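Local coordinates for conserved domain protein (Porphyromonas gingivalis, PDB 3PNN) that probably acts as a cytoplasmic glycosyltransferase with a Rossmann-like alpha/beta/alpha fold, helping to form glycosidic linkages, at residues E89-P94 with L231-L236; V156-S161 with T270-G275; F274-T277 with D281-G284. All coordinates share one frame; numbering follows the deposited sequence. Where two conformers were deposited one is given.

Interaction 1 (E89-P94 with L231-L236)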
# COMPACT_ATOMS: atom_id res chain seq x y z
N GLU A 89 -22.46 0.32 11.82
CA GLU A 89 -23.67 0.67 12.54
C GLU A 89 -23.60 0.13 13.97
O GLU A 89 -23.29 -1.04 14.18
CB GLU A 89 -24.89 0.10 11.82
CG GLU A 89 -26.21 0.80 12.14
CD GLU A 89 -27.37 0.25 11.34
OE1 GLU A 89 -27.23 -0.84 10.73
OE2 GLU A 89 -28.44 0.90 11.31
N GLY A 90 -23.86 1.00 14.94
CA GLY A 90 -23.84 0.60 16.34
C GLY A 90 -22.65 1.12 17.11
O GLY A 90 -22.65 1.16 18.34
N PHE A 91 -21.61 1.53 16.38
CA PHE A 91 -20.41 2.07 17.00
C PHE A 91 -20.33 3.58 16.85
O PHE A 91 -20.68 4.14 15.81
CB PHE A 91 -19.15 1.44 16.38
CG PHE A 91 -18.90 0.02 16.82
CD1 PHE A 91 -18.26 -0.25 18.02
CD2 PHE A 91 -19.30 -1.04 16.03
CE1 PHE A 91 -18.02 -1.55 18.42
CE2 PHE A 91 -19.07 -2.35 16.43
CZ PHE A 91 -18.43 -2.60 17.63
N SER A 92 -19.87 4.25 17.90
CA SER A 92 -19.62 5.68 17.84
C SER A 92 -18.14 5.94 18.06
O SER A 92 -17.45 5.16 18.71
CB SER A 92 -20.45 6.42 18.89
OG SER A 92 -21.82 6.37 18.57
N CYS A 93 -17.65 7.05 17.51
CA CYS A 93 -16.26 7.44 17.70
C CYS A 93 -16.07 8.08 19.08
O CYS A 93 -16.76 9.05 19.41
CB CYS A 93 -15.84 8.42 16.60
SG CYS A 93 -14.11 8.86 16.66
N PRO A 94 -15.13 7.55 19.88
CA PRO A 94 -14.86 8.06 21.23
C PRO A 94 -14.60 9.57 21.24
O PRO A 94 -14.14 10.13 20.24
CB PRO A 94 -13.59 7.30 21.63
CG PRO A 94 -13.64 6.04 20.84
CD PRO A 94 -14.28 6.40 19.53
N LEU A 231 -13.73 -8.14 11.04
CA LEU A 231 -12.58 -7.99 11.93
C LEU A 231 -12.51 -6.59 12.52
O LEU A 231 -12.00 -6.40 13.63
CB LEU A 231 -11.29 -8.34 11.19
CG LEU A 231 -11.16 -9.83 10.87
CD1 LEU A 231 -9.92 -10.13 10.05
CD2 LEU A 231 -11.16 -10.62 12.17
N PHE A 232 -13.02 -5.60 11.79
CA PHE A 232 -13.07 -4.24 12.33
C PHE A 232 -13.99 -4.15 13.54
O PHE A 232 -13.66 -3.50 14.55
CB PHE A 232 -13.53 -3.25 11.25
CG PHE A 232 -13.25 -1.80 11.59
CD1 PHE A 232 -12.08 -1.44 12.24
CD2 PHE A 232 -14.15 -0.79 11.23
CE1 PHE A 232 -11.81 -0.10 12.54
CE2 PHE A 232 -13.89 0.55 11.53
CZ PHE A 232 -12.71 0.89 12.19
N ILE A 233 -15.15 -4.78 13.45
CA ILE A 233 -16.05 -4.87 14.60
C ILE A 233 -15.31 -5.47 15.80
O ILE A 233 -15.42 -4.97 16.92
CB ILE A 233 -17.34 -5.68 14.27
CG1 ILE A 233 -18.24 -4.85 13.36
CG2 ILE A 233 -18.09 -6.09 15.56
CD1 ILE A 233 -19.30 -5.66 12.64
N ASN A 234 -14.56 -6.54 15.56
CA ASN A 234 -13.81 -7.19 16.64
C ASN A 234 -12.79 -6.22 17.21
O ASN A 234 -12.64 -6.10 18.42
CB ASN A 234 -13.11 -8.45 16.13
CG ASN A 234 -14.07 -9.59 15.88
OD1 ASN A 234 -15.21 -9.57 16.35
ND2 ASN A 234 -13.63 -10.60 15.13
N PHE A 235 -12.10 -5.53 16.31
CA PHE A 235 -11.10 -4.54 16.68
C PHE A 235 -11.68 -3.43 17.53
O PHE A 235 -11.16 -3.11 18.60
CB PHE A 235 -10.45 -3.96 15.43
CG PHE A 235 -9.64 -2.73 15.69
CD1 PHE A 235 -8.32 -2.82 16.08
CD2 PHE A 235 -10.20 -1.47 15.54
CE1 PHE A 235 -7.56 -1.68 16.32
CE2 PHE A 235 -9.46 -0.32 15.77
CZ PHE A 235 -8.14 -0.43 16.16
N LEU A 236 -12.77 -2.82 17.06
CA LEU A 236 -13.44 -1.76 17.82
C LEU A 236 -13.88 -2.23 19.20
O LEU A 236 -13.75 -1.51 20.20
CB LEU A 236 -14.64 -1.23 17.04
CG LEU A 236 -14.25 -0.50 15.74
CD1 LEU A 236 -15.44 -0.30 14.82
CD2 LEU A 236 -13.58 0.82 16.07

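Interaction 2 (V156-S161 with T270-G275)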
# COMPACT_ATOMS: atom_id res chain seq x y z
N VAL A 156 13.92 -8.19 1.21
CA VAL A 156 14.21 -7.22 2.27
C VAL A 156 15.53 -6.49 2.05
O VAL A 156 15.62 -5.28 2.29
CB VAL A 156 14.18 -7.86 3.66
CG1 VAL A 156 15.34 -8.86 3.83
CG2 VAL A 156 14.23 -6.77 4.74
N GLY A 157 16.55 -7.21 1.58
CA GLY A 157 17.87 -6.62 1.39
C GLY A 157 17.91 -5.50 0.37
O GLY A 157 18.83 -4.68 0.36
N ASN A 158 16.89 -5.46 -0.49
CA ASN A 158 16.77 -4.40 -1.49
C ASN A 158 15.96 -3.20 -0.97
O ASN A 158 15.77 -2.22 -1.70
CB ASN A 158 16.07 -4.93 -2.75
CG ASN A 158 16.88 -5.99 -3.48
OD1 ASN A 158 18.12 -5.98 -3.47
ND2 ASN A 158 16.18 -6.92 -4.12
N THR A 159 15.46 -3.27 0.26
CA THR A 159 14.54 -2.24 0.76
C THR A 159 15.05 -1.50 1.98
O THR A 159 14.27 -0.85 2.68
CB THR A 159 13.16 -2.85 1.12
OG1 THR A 159 13.28 -3.63 2.33
CG2 THR A 159 12.62 -3.72 -0.03
N LEU A 160 16.34 -1.59 2.26
CA LEU A 160 16.88 -0.99 3.48
C LEU A 160 17.34 0.44 3.25
O LEU A 160 17.44 0.89 2.10
CB LEU A 160 18.03 -1.83 4.03
CG LEU A 160 17.70 -3.32 4.14
CD1 LEU A 160 18.94 -4.09 4.57
CD2 LEU A 160 16.54 -3.55 5.10
N SER A 161 17.62 1.16 4.33
CA SER A 161 18.19 2.50 4.24
C SER A 161 19.51 2.59 4.99
O SER A 161 19.66 2.05 6.09
CB SER A 161 17.22 3.54 4.82
OG SER A 161 17.89 4.80 4.97
N THR A 270 10.26 -8.95 -10.63
CA THR A 270 11.63 -8.52 -10.91
C THR A 270 11.80 -7.02 -10.66
O THR A 270 12.91 -6.49 -10.72
CB THR A 270 12.04 -8.81 -12.37
OG1 THR A 270 11.04 -8.30 -13.26
CG2 THR A 270 12.21 -10.33 -12.58
N ALA A 271 10.70 -6.32 -10.41
CA ALA A 271 10.78 -4.89 -10.12
C ALA A 271 11.54 -4.65 -8.82
O ALA A 271 11.56 -5.50 -7.93
CB ALA A 271 9.37 -4.25 -10.04
N ARG A 272 12.14 -3.47 -8.70
CA ARG A 272 12.77 -3.05 -7.46
C ARG A 272 12.08 -1.81 -6.88
O ARG A 272 11.88 -0.82 -7.58
CB ARG A 272 14.25 -2.75 -7.73
CG ARG A 272 15.04 -3.98 -8.16
CD ARG A 272 15.53 -4.73 -6.94
NE ARG A 272 16.48 -3.88 -6.22
CZ ARG A 272 17.80 -3.95 -6.35
NH1 ARG A 272 18.58 -3.13 -5.66
NH2 ARG A 272 18.35 -4.85 -7.16
N TRP A 273 11.75 -1.89 -5.59
CA TRP A 273 11.11 -0.80 -4.86
C TRP A 273 12.12 0.31 -4.57
O TRP A 273 13.30 0.05 -4.34
CB TRP A 273 10.56 -1.32 -3.53
CG TRP A 273 10.19 -0.22 -2.54
CD1 TRP A 273 8.97 0.36 -2.38
CD2 TRP A 273 11.06 0.40 -1.59
NE1 TRP A 273 9.02 1.32 -1.39
CE2 TRP A 273 10.30 1.37 -0.89
CE3 TRP A 273 12.41 0.25 -1.26
CZ2 TRP A 273 10.84 2.16 0.12
CZ3 TRP A 273 12.95 1.04 -0.26
CH2 TRP A 273 12.16 2.00 0.41
N PHE A 274 11.65 1.55 -4.60
CA PHE A 274 12.35 2.58 -3.84
C PHE A 274 11.42 3.64 -3.28
O PHE A 274 10.26 3.76 -3.68
CB PHE A 274 13.53 3.19 -4.58
CG PHE A 274 13.24 3.55 -5.99
CD1 PHE A 274 12.71 4.79 -6.31
CD2 PHE A 274 13.55 2.66 -7.02
CE1 PHE A 274 12.46 5.15 -7.64
CE2 PHE A 274 13.31 3.00 -8.34
CZ PHE A 274 12.76 4.25 -8.65
N GLY A 275 11.93 4.40 -2.33
CA GLY A 275 11.11 5.32 -1.58
C GLY A 275 11.99 6.09 -0.63
O GLY A 275 13.15 5.72 -0.39
O HOH W 1 15.05 -1.92 -4.34
O HOH W 2 15.62 1.00 -2.75

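Interaction 3 (F274-T277 with D281-G284)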
# COMPACT_ATOMS: atom_id res chain seq x y z
N PHE A 274 11.65 1.55 -4.60
CA PHE A 274 12.35 2.58 -3.84
C PHE A 274 11.42 3.64 -3.28
O PHE A 274 10.26 3.76 -3.68
CB PHE A 274 13.53 3.19 -4.58
CG PHE A 274 13.24 3.55 -5.99
CD1 PHE A 274 12.71 4.79 -6.31
CD2 PHE A 274 13.55 2.66 -7.02
CE1 PHE A 274 12.46 5.15 -7.64
CE2 PHE A 274 13.31 3.00 -8.34
CZ PHE A 274 12.76 4.25 -8.65
N GLY A 275 11.93 4.40 -2.33
CA GLY A 275 11.11 5.32 -1.58
C GLY A 275 11.99 6.09 -0.63
O GLY A 275 13.15 5.72 -0.39
N VAL A 276 11.45 7.17 -0.11
CA VAL A 276 12.21 8.05 0.77
C VAL A 276 11.80 7.75 2.20
O VAL A 276 10.74 8.18 2.65
CB VAL A 276 11.93 9.52 0.44
CG1 VAL A 276 12.70 10.46 1.41
CG2 VAL A 276 12.28 9.83 -1.00
N THR A 277 12.62 6.98 2.91
CA THR A 277 12.34 6.71 4.33
C THR A 277 12.89 7.83 5.19
O THR A 277 12.21 8.35 6.08
CB THR A 277 12.94 5.36 4.78
OG1 THR A 277 12.59 4.34 3.85
CG2 THR A 277 12.40 4.98 6.16
N ASP A 281 17.77 9.78 2.10
CA ASP A 281 17.50 8.80 1.05
C ASP A 281 17.07 9.47 -0.26
O ASP A 281 17.13 8.86 -1.33
CB ASP A 281 16.37 7.84 1.44
CG ASP A 281 16.72 6.97 2.63
OD1 ASP A 281 17.92 6.78 2.90
OD2 ASP A 281 15.78 6.47 3.29
N ARG A 282 16.61 10.71 -0.19
CA ARG A 282 15.96 11.32 -1.36
C ARG A 282 16.85 11.46 -2.63
O ARG A 282 16.40 11.14 -3.73
CB ARG A 282 15.32 12.66 -0.99
CG ARG A 282 14.43 13.20 -2.11
CD ARG A 282 13.80 14.56 -1.75
NE ARG A 282 13.07 15.08 -2.91
CZ ARG A 282 13.65 15.76 -3.89
NH1 ARG A 282 14.96 16.00 -3.85
NH2 ARG A 282 12.92 16.19 -4.92
N PRO A 283 18.08 11.96 -2.49
CA PRO A 283 18.91 12.11 -3.70
C PRO A 283 19.09 10.78 -4.46
O PRO A 283 19.17 10.79 -5.69
CB PRO A 283 20.25 12.60 -3.14
CG PRO A 283 19.85 13.35 -1.92
CD PRO A 283 18.73 12.56 -1.31
N GLY A 284 19.11 9.66 -3.75
CA GLY A 284 19.27 8.37 -4.40
C GLY A 284 18.05 8.04 -5.23
O GLY A 284 18.15 7.44 -6.30

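Interaction 1 (E89-P94 with L231-L236)
Phe-91 and Leu-236 meet because each carries its CG beside the backbone N and anti to the carbonyl carbon, at chi1 values of -74° and -66°. From the loop, this setting swings the phenyl ring toward helix 223-239; from the helix, it sends the leucine chain out to receive it. The result is a compact example of how one aromatic side chain can dock an irregular segment on a helix without any hydrogen bond between the two segments. Leu-236 CB lies over one face of the Phe-91 ring, 4.0 Å from its centroid and displaced toward the rim, a CH-pi contact whose direction runs 25° from the ring normal. The closest approach is from Leu-236 CB to Phe-91 CE1, at 3.7 Å. Farther along the leucine, Leu-236 CD1 reaches the root of the ring, 4.0 Å from Phe-91 CG. Leu-236 CD1 also rests over a face of the Phe-232 ring, 3.7 Å above its plane, placing it in contact with two aromatic rings. Ile-233, one helical turn earlier, crosses the phenylalanine at roughly a right angle and presents CG1 and CG2 to its outer end, with CG2 4.0 Å from Phe-91 CE2. Its backbone O approaches Phe-91 CZ at 3.9 Å. Pro-88, just before the loop segment, adds contacts to both Phe-232 and Leu-236. Beyond this layer Phe-232 meets Phe-247 and His-105, so the loop between strand 77-81 and helix 103-108 is laid against a helix that also meets helix 103-108.

Interaction 2 (V156-S161 with T270-G275)
Asn-158 lays its amide on the guanidinium of Arg-272, the two planes only 7° apart. Asn-158 OD1 stands 3.5 Å above the middle of the cationic group, nearest to Arg-272 CZ, while Asn-158 CG lies 3.5 Å from Arg-272 NE. This is stacking across a face, with no direct hydrogen bond between the two groups; bends at chi2 and chi3 (-87° and -65°) fold the arginine back over the amide. The in-plane edge of the guanidinium is used differently: Arg-272 NE donates to a water at 3.1 Å, and that water also lies close to Asn-158 O and Trp-273 O, tying backbone to backbone. Next along the chain, Trp-273 brings the six-membered part of its indole against Thr-159, with CZ3 3.7 Å from Thr-159 O and CE3 4.0 Å from Thr-159 CB.

Outside this first shell, both sides are held in place. Thr-159 OG1 and Thr-159 N each donate to Val-156 O, and the hydroxyl bond measures 2.9 Å, so one carbonyl holds both the amide and the hydroxyl of the threonine. Arg-168 bonds Thr-159 O and makes a cation-pi contact with Trp-273, binding the two partners from a third place. The indole is further set by a hydrogen bond from NE1 to Asp-125 OD1 and by Gly-275 N over one face.

A glycerol, probably from the crystallisation liquor, lies about 4 Å from the Trp-273 side chain and may mark a pocket. Both segments extend from strands that pair in parallel, 148-155 and 263-268, in the alpha/beta/alpha, Rossmann-like domain.

Interaction 3 (F274-T277 with D281-G284)
Gly-275 and Val-276 lie against Asp-281 at a loop-to-helix junction, where the chain after strand 263-268 turns into helix 282-294 of this alpha/beta/alpha, Rossmann-like protein. The case illustrates how a single carboxylate can gather the backbone just ahead of a helix. Phe-274, first of the segment, packs farther along the same helix, touching Val-285, Lys-288, Leu-289 and Leu-292, while its ring stacks with Phe-126. Gly-275 follows, its O 4.3 Å from Asp-281 CB. Val-276 then sets its methyls beside the first helical turn: CG2 is 4.0 Å from Arg-282 CA, and both methyls flank Arg-282 CB, so the aliphatic root of the arginine is what they touch. The rest of that chain leaves the contact. With CG anti to the backbone N (chi1 -170°) and an extended run to NE, Arg-282 carries its guanidinium to a salt bridge with Asp-26, and its NH2 also bonds a glycerol, probably from the crystallisation liquor.

Thr-277 closes the turn. Its N donates weakly to Asp-281 OD2 over 3.2 Å, the N-H...O angle being only 130°. The same oxygen has a further partner in Tyr-278 N, so two successive amides converge on it, the second more firmly than the first. OD1 in turn is engaged by Ser-161, which leaves both carboxylate oxygens with partners and probably restricts rotation of the group. Beside the weak bond, the threonine side chain crosses the aspartate obliquely, bringing Thr-277 CB to 3.4 Å from Asp-281 OD2.

Overall arrangement
From the N terminus, the loop after strand 77-81 enters first; interaction 1 closes it on helix 223-239, far along the chain. Interaction 2 opens inside that span, at the loop after strand 148-155, and closes beyond it, after strand 263-268, so the two cross. They do not touch: their centres lie about 36 Å apart on opposite sides of the chain's centre. Interaction 3 begins on the segment where interaction 2 ends, sharing Phe-274 and Gly-275, and closes a short turn into helix 282-294. Interactions 2 and 3 also touch through Ser-161 and Asp-281, which join the loop after strand 148-155 to the entry of that helix.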